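Local coordinates for aq_2013 protein (PDB 2P6C) that is of unknown function, a trimeric member of the YjbQ (UPF0047) family whose crystal has a phosphate ion bound between histidines, at residues L8-K13 and E17-T22; K27-S32 and G107-G112; P75-H80 and A89-L94; I117-F122 and K128-K133. One frame throughout, in Å; residues are numbered along the deposited sequence.

Contact 1: L8-K13 and E17-T22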
# COMPACT_ATOMS: atom_id res chain seq x y z
N LEU A 8 19.46 0.75 -1.21
CA LEU A 8 19.86 2.12 -1.03
C LEU A 8 19.99 2.34 0.47
O LEU A 8 19.14 1.91 1.25
CB LEU A 8 18.82 3.07 -1.62
CG LEU A 8 18.51 2.88 -3.11
CD1 LEU A 8 17.49 3.93 -3.54
CD2 LEU A 8 19.78 2.97 -3.94
N THR A 9 21.08 2.99 0.87
CA THR A 9 21.31 3.24 2.29
C THR A 9 21.26 4.73 2.61
O THR A 9 21.83 5.57 1.90
CB THR A 9 22.67 2.67 2.75
OG1 THR A 9 22.65 1.25 2.60
CG2 THR A 9 22.93 3.01 4.22
N PHE A 10 20.56 5.05 3.70
CA PHE A 10 20.43 6.44 4.13
C PHE A 10 20.81 6.52 5.60
O PHE A 10 20.69 5.56 6.36
CB PHE A 10 18.99 6.92 3.96
CG PHE A 10 18.45 6.73 2.58
CD1 PHE A 10 18.66 7.68 1.58
CD2 PHE A 10 17.72 5.58 2.28
CE1 PHE A 10 18.14 7.49 0.30
CE2 PHE A 10 17.20 5.38 1.01
CZ PHE A 10 17.41 6.33 0.02
N ASN A 11 21.30 7.70 5.94
CA ASN A 11 21.67 8.08 7.29
C ASN A 11 21.46 9.57 7.33
O ASN A 11 22.40 10.35 7.30
CB ASN A 11 23.12 7.70 7.61
CG ASN A 11 23.46 7.91 9.07
OD1 ASN A 11 22.72 8.57 9.80
ND2 ASN A 11 24.59 7.35 9.51
N THR A 12 20.18 9.94 7.35
CA THR A 12 19.74 11.32 7.35
C THR A 12 20.36 12.17 8.42
O THR A 12 20.70 11.71 9.52
CB THR A 12 18.22 11.39 7.49
OG1 THR A 12 17.83 10.86 8.77
CG2 THR A 12 17.56 10.59 6.39
N LYS A 13 20.52 13.44 8.09
CA LYS A 13 21.12 14.34 8.98
C LYS A 13 20.12 14.68 10.14
O LYS A 13 20.51 15.03 11.25
CB LYS A 13 21.54 15.49 8.04
CG LYS A 13 22.68 16.33 8.64
CD LYS A 13 22.58 17.80 8.24
CE LYS A 13 22.47 18.72 9.46
NZ LYS A 13 22.02 20.05 9.04
N GLU A 17 12.94 13.43 7.62
CA GLU A 17 13.40 14.05 6.39
C GLU A 17 12.79 13.38 5.18
O GLU A 17 12.44 12.20 5.22
CB GLU A 17 14.92 13.95 6.32
CG GLU A 17 15.60 15.04 5.51
CD GLU A 17 17.11 15.01 5.67
OE1 GLU A 17 17.57 14.73 6.80
OE2 GLU A 17 17.83 15.27 4.68
N LEU A 18 12.66 14.14 4.10
CA LEU A 18 12.11 13.78 2.81
C LEU A 18 13.28 13.65 1.86
O LEU A 18 13.96 14.62 1.53
CB LEU A 18 11.16 14.90 2.33
CG LEU A 18 9.93 14.41 1.52
CD1 LEU A 18 9.53 12.98 1.88
CD2 LEU A 18 8.69 15.28 1.74
N ILE A 19 13.61 12.50 1.29
CA ILE A 19 14.73 12.39 0.35
C ILE A 19 14.31 11.89 -1.02
O ILE A 19 13.71 10.82 -1.14
CB ILE A 19 15.79 11.39 0.87
CG1 ILE A 19 16.18 11.72 2.31
CG2 ILE A 19 17.03 11.45 -0.03
CD1 ILE A 19 16.95 13.00 2.43
N ARG A 20 14.63 12.65 -2.06
CA ARG A 20 14.28 12.23 -3.40
C ARG A 20 15.13 11.04 -3.81
O ARG A 20 16.35 11.03 -3.66
CB ARG A 20 14.56 13.40 -4.35
CG ARG A 20 13.45 14.45 -4.30
CD ARG A 20 13.68 15.54 -5.34
NE ARG A 20 12.48 16.37 -5.46
CZ ARG A 20 12.27 17.29 -4.52
NH1 ARG A 20 13.16 17.48 -3.55
NH2 ARG A 20 11.12 17.97 -4.51
N ILE A 21 14.48 10.00 -4.30
CA ILE A 21 15.24 8.78 -4.73
C ILE A 21 14.77 8.33 -6.09
O ILE A 21 15.10 7.26 -6.57
CB ILE A 21 15.11 7.56 -3.77
CG1 ILE A 21 13.63 7.22 -3.58
CG2 ILE A 21 15.70 7.92 -2.39
CD1 ILE A 21 13.41 5.92 -2.82
N THR A 22 13.99 9.15 -6.79
CA THR A 22 13.53 8.77 -8.12
C THR A 22 14.68 8.44 -9.07
O THR A 22 14.66 7.41 -9.75
CB THR A 22 12.66 9.88 -8.74
OG1 THR A 22 11.49 10.05 -7.94
CG2 THR A 22 12.26 9.50 -10.16
O HOH W 1 20.42 13.82 4.78

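Contact 2: K27-S32 and G107-G112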
# COMPACT_ATOMS: atom_id res chain seq x y z
N LYS A 27 18.03 4.70 -12.06
CA LYS A 27 19.34 4.14 -12.32
C LYS A 27 19.28 2.63 -12.23
O LYS A 27 19.90 1.91 -13.00
CB LYS A 27 20.33 4.62 -11.28
CG LYS A 27 21.78 4.36 -11.70
CD LYS A 27 22.78 4.72 -10.61
CE LYS A 27 24.22 4.36 -10.99
NZ LYS A 27 25.14 4.86 -9.96
N ALA A 28 18.52 2.15 -11.25
CA ALA A 28 18.39 0.71 -11.05
C ALA A 28 17.62 0.09 -12.20
O ALA A 28 17.97 -1.00 -12.67
CB ALA A 28 17.70 0.43 -9.73
N VAL A 29 16.57 0.77 -12.67
CA VAL A 29 15.78 0.25 -13.78
C VAL A 29 16.63 0.11 -15.02
O VAL A 29 16.53 -0.84 -15.78
CB VAL A 29 14.60 1.19 -14.07
CG1 VAL A 29 14.11 0.98 -15.50
CG2 VAL A 29 13.46 0.93 -13.10
N GLU A 30 17.53 1.06 -15.25
CA GLU A 30 18.42 0.99 -16.40
C GLU A 30 19.39 -0.20 -16.32
O GLU A 30 19.54 -0.94 -17.26
CB GLU A 30 19.18 2.31 -16.57
CG GLU A 30 20.16 2.25 -17.76
CD GLU A 30 20.61 3.63 -18.23
OE1 GLU A 30 20.31 4.64 -17.56
OE2 GLU A 30 21.28 3.69 -19.27
N GLU A 31 20.06 -0.33 -15.13
CA GLU A 31 21.01 -1.41 -14.82
C GLU A 31 20.38 -2.83 -14.98
O GLU A 31 21.06 -3.83 -15.13
CB GLU A 31 21.53 -1.18 -13.38
CG GLU A 31 22.40 0.10 -13.23
CD GLU A 31 22.81 0.35 -11.78
OE1 GLU A 31 22.26 -0.30 -10.89
OE2 GLU A 31 23.68 1.19 -11.54
N SER A 32 19.06 -2.89 -14.81
CA SER A 32 18.36 -4.18 -14.78
C SER A 32 18.13 -4.67 -16.20
O SER A 32 17.89 -5.85 -16.43
CB SER A 32 16.99 -4.04 -14.10
OG SER A 32 16.02 -3.58 -15.02
N GLY A 107 11.38 -0.03 -21.12
CA GLY A 107 12.66 0.21 -20.47
C GLY A 107 12.68 1.50 -19.62
O GLY A 107 13.72 2.09 -19.37
N LYS A 108 11.47 1.89 -19.18
CA LYS A 108 11.37 3.11 -18.39
C LYS A 108 10.41 2.98 -17.21
O LYS A 108 9.39 2.31 -17.27
CB LYS A 108 10.85 4.19 -19.31
CG LYS A 108 11.95 4.74 -20.21
CD LYS A 108 11.40 5.56 -21.36
CE LYS A 108 10.20 4.89 -22.04
NZ LYS A 108 9.52 5.86 -22.89
N LEU A 109 10.82 3.65 -16.10
CA LEU A 109 9.94 3.81 -14.95
C LEU A 109 8.68 4.53 -15.41
O LEU A 109 8.72 5.67 -15.88
CB LEU A 109 10.64 4.69 -13.91
CG LEU A 109 10.94 4.01 -12.55
CD1 LEU A 109 11.09 5.04 -11.43
CD2 LEU A 109 9.87 3.02 -12.08
N ASP A 110 7.53 3.83 -15.32
CA ASP A 110 6.23 4.36 -15.80
C ASP A 110 5.59 5.31 -14.78
O ASP A 110 4.75 4.90 -13.97
CB ASP A 110 5.29 3.18 -16.06
CG ASP A 110 4.31 3.53 -17.19
OD1 ASP A 110 4.13 4.72 -17.47
OD2 ASP A 110 3.74 2.61 -17.77
N LEU A 111 6.01 6.60 -14.80
CA LEU A 111 5.49 7.55 -13.81
C LEU A 111 4.55 8.59 -14.39
O LEU A 111 4.63 9.03 -15.52
CB LEU A 111 6.67 8.32 -13.23
CG LEU A 111 7.50 7.47 -12.29
CD1 LEU A 111 8.57 8.30 -11.58
CD2 LEU A 111 6.68 6.79 -11.20
N GLY A 112 3.62 9.05 -13.51
CA GLY A 112 2.67 10.11 -13.86
C GLY A 112 3.38 11.47 -14.07
O GLY A 112 4.56 11.63 -13.81

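Contact 3: P75-H80 and A89-L94. With PO4 (phosphate ion), chain E.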
# COMPACT_ATOMS: atom_id res chain seq x y z
N PRO A 75 5.04 11.17 24.47
CA PRO A 75 5.93 10.64 25.48
C PRO A 75 5.44 9.34 26.21
O PRO A 75 6.19 8.56 26.76
CB PRO A 75 6.10 11.73 26.53
CG PRO A 75 4.76 12.45 26.56
CD PRO A 75 4.37 12.37 25.01
N ASP A 76 4.10 9.17 26.11
CA ASP A 76 3.41 8.09 26.82
C ASP A 76 3.04 6.83 25.96
O ASP A 76 2.26 6.01 26.34
CB ASP A 76 2.15 8.66 27.56
CG ASP A 76 1.24 9.48 26.63
OD1 ASP A 76 1.53 9.51 25.43
OD2 ASP A 76 0.24 10.05 27.10
N TYR A 77 3.60 6.71 24.73
CA TYR A 77 3.22 5.50 23.97
C TYR A 77 3.75 4.31 24.76
O TYR A 77 4.78 4.41 25.42
CB TYR A 77 3.90 5.51 22.57
CG TYR A 77 3.20 6.40 21.57
CD1 TYR A 77 1.85 6.26 21.31
CD2 TYR A 77 3.92 7.39 20.88
CE1 TYR A 77 1.21 7.09 20.39
CE2 TYR A 77 3.28 8.22 19.97
CZ TYR A 77 1.93 8.07 19.73
OH TYR A 77 1.27 8.92 18.87
N LYS A 78 3.04 3.19 24.69
CA LYS A 78 3.44 2.00 25.42
C LYS A 78 4.79 1.49 24.94
O LYS A 78 5.55 0.89 25.70
CB LYS A 78 2.38 0.91 25.27
CG LYS A 78 1.00 1.31 25.78
CD LYS A 78 1.07 1.81 27.22
CE LYS A 78 -0.33 1.99 27.78
NZ LYS A 78 -1.15 2.90 26.92
N HIS A 79 5.09 1.75 23.67
CA HIS A 79 6.37 1.33 23.08
C HIS A 79 7.54 1.87 23.91
O HIS A 79 8.64 1.34 23.92
CB HIS A 79 6.45 1.85 21.63
CG HIS A 79 7.75 1.42 20.97
ND1 HIS A 79 8.16 0.12 20.90
CD2 HIS A 79 8.70 2.22 20.31
CE1 HIS A 79 9.33 0.16 20.21
NE2 HIS A 79 9.68 1.40 19.85
N HIS A 80 7.26 2.99 24.62
CA HIS A 80 8.30 3.65 25.43
C HIS A 80 8.75 2.82 26.63
O HIS A 80 9.66 3.19 27.36
CB HIS A 80 7.72 4.98 25.91
CG HIS A 80 8.70 5.70 26.82
ND1 HIS A 80 8.47 5.91 28.13
CD2 HIS A 80 9.90 6.35 26.47
CE1 HIS A 80 9.50 6.66 28.57
NE2 HIS A 80 10.38 6.94 27.59
N ALA A 89 6.91 7.35 14.94
CA ALA A 89 7.53 7.00 13.66
C ALA A 89 6.96 5.70 13.11
O ALA A 89 6.84 5.53 11.89
CB ALA A 89 9.04 6.87 13.83
N HIS A 90 6.62 4.78 14.00
CA HIS A 90 6.05 3.51 13.60
C HIS A 90 4.65 3.76 13.06
O HIS A 90 4.26 3.19 12.04
CB HIS A 90 5.98 2.57 14.80
CG HIS A 90 7.30 1.96 15.15
ND1 HIS A 90 7.76 0.79 14.58
CD2 HIS A 90 8.26 2.36 16.02
CE1 HIS A 90 8.95 0.50 15.07
NE2 HIS A 90 9.27 1.43 15.95
N LEU A 91 3.90 4.61 13.75
CA LEU A 91 2.55 4.92 13.32
C LEU A 91 2.59 5.62 11.96
O LEU A 91 1.77 5.32 11.08
CB LEU A 91 1.86 5.79 14.38
CG LEU A 91 1.69 5.12 15.75
CD1 LEU A 91 1.06 6.10 16.73
CD2 LEU A 91 0.84 3.86 15.62
N LYS A 92 3.54 6.54 11.79
CA LYS A 92 3.68 7.24 10.51
C LYS A 92 3.98 6.25 9.38
O LYS A 92 3.60 6.44 8.24
CB LYS A 92 4.78 8.32 10.61
CG LYS A 92 4.38 9.58 11.40
CD LYS A 92 5.56 10.55 11.55
CE LYS A 92 5.17 11.88 12.23
NZ LYS A 92 4.99 11.75 13.68
N ASN A 93 4.70 5.15 9.69
CA ASN A 93 5.04 4.10 8.71
C ASN A 93 3.78 3.34 8.32
O ASN A 93 3.53 3.00 7.17
CB ASN A 93 6.08 3.17 9.36
CG ASN A 93 6.19 1.86 8.61
OD1 ASN A 93 5.57 0.86 8.95
ND2 ASN A 93 7.02 1.88 7.55
N LEU A 94 2.97 3.10 9.34
CA LEU A 94 1.69 2.44 9.09
C LEU A 94 0.83 3.29 8.16
O LEU A 94 0.27 2.82 7.18
CB LEU A 94 0.98 2.21 10.43
CG LEU A 94 0.70 0.73 10.75
CD1 LEU A 94 -0.42 0.54 11.76
CD2 LEU A 94 0.31 -0.08 9.51
P PO4 E . 12.91 0.76 16.89
O1 PO4 E . 13.02 -0.40 16.06
O2 PO4 E . 11.64 1.11 17.41
O3 PO4 E . 13.44 1.98 16.09
O4 PO4 E . 13.80 0.68 18.03

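Contact 4: I117-F122 and K128-K133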
# COMPACT_ATOMS: atom_id res chain seq x y z
N ILE A 117 9.30 9.74 -6.35
CA ILE A 117 9.47 8.75 -5.29
C ILE A 117 10.35 9.34 -4.19
O ILE A 117 11.42 9.88 -4.46
CB ILE A 117 10.16 7.48 -5.81
CG1 ILE A 117 9.41 6.93 -7.02
CG2 ILE A 117 10.22 6.42 -4.70
CD1 ILE A 117 10.12 5.76 -7.68
N PHE A 118 9.90 9.24 -2.94
CA PHE A 118 10.69 9.75 -1.83
C PHE A 118 10.93 8.70 -0.78
O PHE A 118 10.15 7.76 -0.63
CB PHE A 118 9.98 10.90 -1.11
CG PHE A 118 9.86 12.16 -1.91
CD1 PHE A 118 8.81 12.33 -2.80
CD2 PHE A 118 10.77 13.20 -1.72
CE1 PHE A 118 8.66 13.53 -3.49
CE2 PHE A 118 10.63 14.40 -2.41
CZ PHE A 118 9.57 14.57 -3.30
N TYR A 119 12.03 8.86 -0.06
CA TYR A 119 12.31 8.04 1.11
C TYR A 119 11.94 8.94 2.23
O TYR A 119 12.55 9.99 2.41
CB TYR A 119 13.82 7.70 1.22
CG TYR A 119 14.14 7.02 2.54
CD1 TYR A 119 13.55 5.79 2.87
CD2 TYR A 119 15.03 7.59 3.46
CE1 TYR A 119 13.84 5.16 4.08
CE2 TYR A 119 15.32 6.97 4.67
CZ TYR A 119 14.72 5.76 4.98
OH TYR A 119 14.96 5.14 6.20
N ALA A 120 10.87 8.59 2.92
CA ALA A 120 10.42 9.44 4.00
C ALA A 120 10.91 8.90 5.35
O ALA A 120 10.43 7.90 5.87
CB ALA A 120 8.89 9.53 3.90
N GLU A 121 11.95 9.56 5.88
CA GLU A 121 12.59 9.17 7.12
C GLU A 121 11.77 9.74 8.32
O GLU A 121 11.49 10.92 8.41
CB GLU A 121 14.09 9.63 7.06
CG GLU A 121 14.83 9.31 8.36
CD GLU A 121 14.87 7.82 8.57
OE1 GLU A 121 15.73 7.16 7.99
OE2 GLU A 121 14.02 7.31 9.30
N PHE A 122 11.39 8.89 9.27
CA PHE A 122 10.64 9.35 10.44
C PHE A 122 11.42 9.23 11.76
O PHE A 122 10.97 9.75 12.79
CB PHE A 122 9.32 8.58 10.54
CG PHE A 122 8.49 8.64 9.29
CD1 PHE A 122 8.24 9.86 8.67
CD2 PHE A 122 7.95 7.49 8.74
CE1 PHE A 122 7.48 9.93 7.51
CE2 PHE A 122 7.19 7.55 7.56
CZ PHE A 122 6.95 8.77 6.95
N LYS A 128 19.99 3.10 7.47
CA LYS A 128 18.76 2.38 7.17
C LYS A 128 18.69 2.15 5.66
O LYS A 128 19.13 3.00 4.88
CB LYS A 128 17.55 3.17 7.67
CG LYS A 128 17.53 3.26 9.20
CD LYS A 128 16.67 4.39 9.76
CE LYS A 128 15.19 4.05 9.78
NZ LYS A 128 14.46 4.88 10.79
N ARG A 129 18.13 1.02 5.25
CA ARG A 129 18.09 0.74 3.83
C ARG A 129 16.70 0.66 3.21
O ARG A 129 15.68 0.43 3.88
CB ARG A 129 18.82 -0.59 3.54
CG ARG A 129 20.22 -0.76 4.12
CD ARG A 129 20.72 -2.16 3.74
NE ARG A 129 19.89 -3.14 4.41
CZ ARG A 129 19.74 -4.42 4.05
NH1 ARG A 129 20.37 -4.94 2.99
NH2 ARG A 129 18.95 -5.20 4.79
N VAL A 130 16.69 0.86 1.90
CA VAL A 130 15.54 0.74 1.04
C VAL A 130 15.90 -0.31 0.01
O VAL A 130 17.03 -0.29 -0.49
CB VAL A 130 15.30 2.07 0.30
CG1 VAL A 130 14.44 1.81 -0.94
CG2 VAL A 130 14.62 3.11 1.18
N VAL A 131 14.99 -1.29 -0.23
CA VAL A 131 15.24 -2.30 -1.29
C VAL A 131 14.51 -1.97 -2.56
O VAL A 131 13.38 -1.47 -2.53
CB VAL A 131 14.91 -3.76 -0.83
CG1 VAL A 131 13.48 -3.89 -0.33
CG2 VAL A 131 15.09 -4.73 -1.99
N ILE A 132 15.24 -2.15 -3.68
CA ILE A 132 14.66 -2.07 -5.01
C ILE A 132 14.70 -3.45 -5.63
O ILE A 132 15.74 -4.04 -5.80
CB ILE A 132 15.49 -1.14 -5.91
CG1 ILE A 132 15.49 0.28 -5.35
CG2 ILE A 132 14.85 -1.08 -7.32
CD1 ILE A 132 16.53 1.18 -6.01
N LYS A 133 13.51 -3.99 -5.91
CA LYS A 133 13.48 -5.30 -6.51
C LYS A 133 12.69 -5.26 -7.80
O LYS A 133 11.53 -4.88 -7.84
CB LYS A 133 12.80 -6.26 -5.52
CG LYS A 133 12.94 -7.72 -5.94
CD LYS A 133 14.39 -8.21 -5.84
CE LYS A 133 14.47 -9.73 -5.64
NZ LYS A 133 15.77 -10.08 -5.08

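Contact 1: L8-K13 and E17-T22
Phe-10 faces Ile-21 and Thr-12 faces Glu-17 across two runs whose end-to-end directions are 152° apart, yet the runs stay too far apart to pair: the CA atoms of Thr-12 and Glu-17 are 7.0 Å apart and those of Leu-8 and Ile-21 8.9 Å. Side chains fill the gap. Phe-10 reaches in with CG anti to its carbonyl carbon (chi1 -53°), which carries the far end of the ring to Ile-21; CZ lies 3.4 Å from CG2 of Ile-21, the two side chains crossing nearly at right angles. Ile-19 instead slides past the ring in the opposing direction, its CG2 4.1 Å from CE1 of Phe-10. Leu-8 adds CD1 against CB of Ile-21 at 4.3 Å. At the other end the contact turns polar. The extended Glu-17 slides past Thr-12 in the opposite direction, with OE1 3.5 Å from CB of Thr-12, while a water donates to Glu-17 OE2 at 3.0 Å and accepts a weak bond from the backbone N of Lys-13. Thr-12 OG1 looks elsewhere, to the backbone of Lys-14 and Gln-125. Strand 2-10 pairs with strand 128-136 and strand 17-20 with strand 116-121, so the turn carries the chain from one antiparallel sheet to the other, and its apolar side chains form a layer between sheets, as in a beta sandwich.

Contact 2: K27-S32 and G107-G112
Val-29, on helix 22-32, makes both of the close contacts with the loop 107-112, and both are van der Waals in kind. The apolar one is with Leu-109: CG2 of Val-29 sits 4.0 Å from CG of Leu-109, a branch point rather than a methyl end, as the two side chains cross obliquely. Here the backbones come nearest, with the CA atoms of Val-29 and Leu-109 6.9 Å apart. The second touch pairs a methyl with a peptide oxygen. With CG1 anti to the backbone N (chi1 158°), Val-29 spreads its two methyls over different parts of the loop, and CG1 comes within 4.0 Å of the carbonyl O of Gly-107. No hydrogen bond links the two segments; the polar bonds are local to each. Ser-32 OG donates to the carbonyl O of Val-29 at 2.9 Å, one turn back along the helix, approaching 29° out of the carbonyl plane, and it also bonds the backbone N of Val-34. In the loop, Asp-110 centres an inverse gamma turn, and its OD2 is held by Thr-105 and by Tyr-7 OH of the second subunit. Around this, Leu-109 also touches Leu-102 of strand 99-104 and Val-25 of the same helix, while Val-29 also rests on Ile-104 and on Ile-134 of strand 128-136, so the loop borders the helix where it lies on the four-stranded sheet.

Contact 3: P75-H80 and A89-L94
His-79 and His-90 form a T-shaped (edge-to-face) pair at a phosphate site, one histidine on a short 3-10 segment and the other on helix 87-96. The edge of His-90 points toward the face of His-79, with ring centroids 5.1 Å apart and planes at 70°. Both rings turn NE2 to the same oxygen of the ion, and both meet it near the ring plane. The bond from His-90 NE2 to phosphate O2 is short and fairly straight (2.8 Å, 167°), whereas that from His-79 NE2 is longer and more bent (3.1 Å, 140°). With CG anti to its backbone N, His-79 swings its ring across to the helix; its other nitrogen, ND1, bonds Glu-56 OE1 of the third subunit, a second-shell acid that would fix the turn of the ring. Asn-86 ND2 adds another bond to the ion. The phosphate probably came from the crystallisation liquor, but the gathered donors are consistent with a natural anion pocket at the subunit boundary. A leucine in place of His-90 would probably leave phosphate O2 with a single histidine donor and take the polar edge from the face of His-79. Beside this pair, Tyr-77 and Leu-91 approach from opposite directions. Tyr-77 OH bonds the carbonyl of Pro-72; toward the helix, Leu-91 CD1 packs on this end of the ring, 3.5 Å from OH and 3.7 Å from CZ of Tyr-77.

Contact 4: I117-F122 and K128-K133
Glu-121 and Lys-128 join in a buried salt bridge, with NZ of Lys-128 donating to OE2 of Glu-121 at 2.9 Å on the syn side, 24° out of the carboxylate plane. The other oxygen is taken as well: Tyr-119 OH donates to Glu-121 OE1 at 2.8 Å, coming from above the plane, 48° out of it, and this hydroxyl also bonds Ser-48 OG. A bend at chi2 brings the carboxylate of Glu-121 over to Lys-128, whose own chain bends at chi3, so that its CD lies 3.4 Å from Glu-121 OE1. Further bonds grip both charges: Lys-128 NZ reaches Thr-47 OG1 and the carbonyl of Asp-123, while Glu-121 OE2 also accepts from the backbone N of Asp-123. A glutamine at Glu-121 would probably leave the buried ammonium of Lys-128 without its counter-charge. The Lys-128 side chain is about 4 Å from a bound phosphate, probably from the crystallisation liquor. Outward from the polar group, Tyr-119 OH meets CB of Lys-128 at 3.6 Å, the side chains crossing at about a right angle. The ring then slides past Val-130, whose CG2 stands 3.3 Å from CD1 of Tyr-119, a tight approach. No backbone bonds join the strands, whose short axes come within 9.7 Å and run roughly antiparallel, 152° between their directions. Strand 116-121 lies between 17-20 and 48-53 in one sheet, strand 128-136 between 2-10 and 37-43 in the other, and Phe-10 stacks on Tyr-119 between them.

How the contacts relate
From the N terminus, contact 1 closes first, a short loop joining strand 2-10 to strand 17-20. Contact 2 then opens on the following helix and closes only at the loop before strand 116-121, a long span within which contact 3 is nested, on the opposite side of the chain's centre. Contact 4 comes last, after all the others have closed, and no contacts cross. Contacts 1 and 4 lie side by side between the same two sheets, with centres 7 Å apart, and contact 1 touches contact 2 through Thr-22 on Leu-111. Contact 4 also touches contact 2, through Leu-109 on Ile-117 and Ala-28 on Ile-132, and contact 3, where Phe-122 packs on Ala-89 and Lys-92.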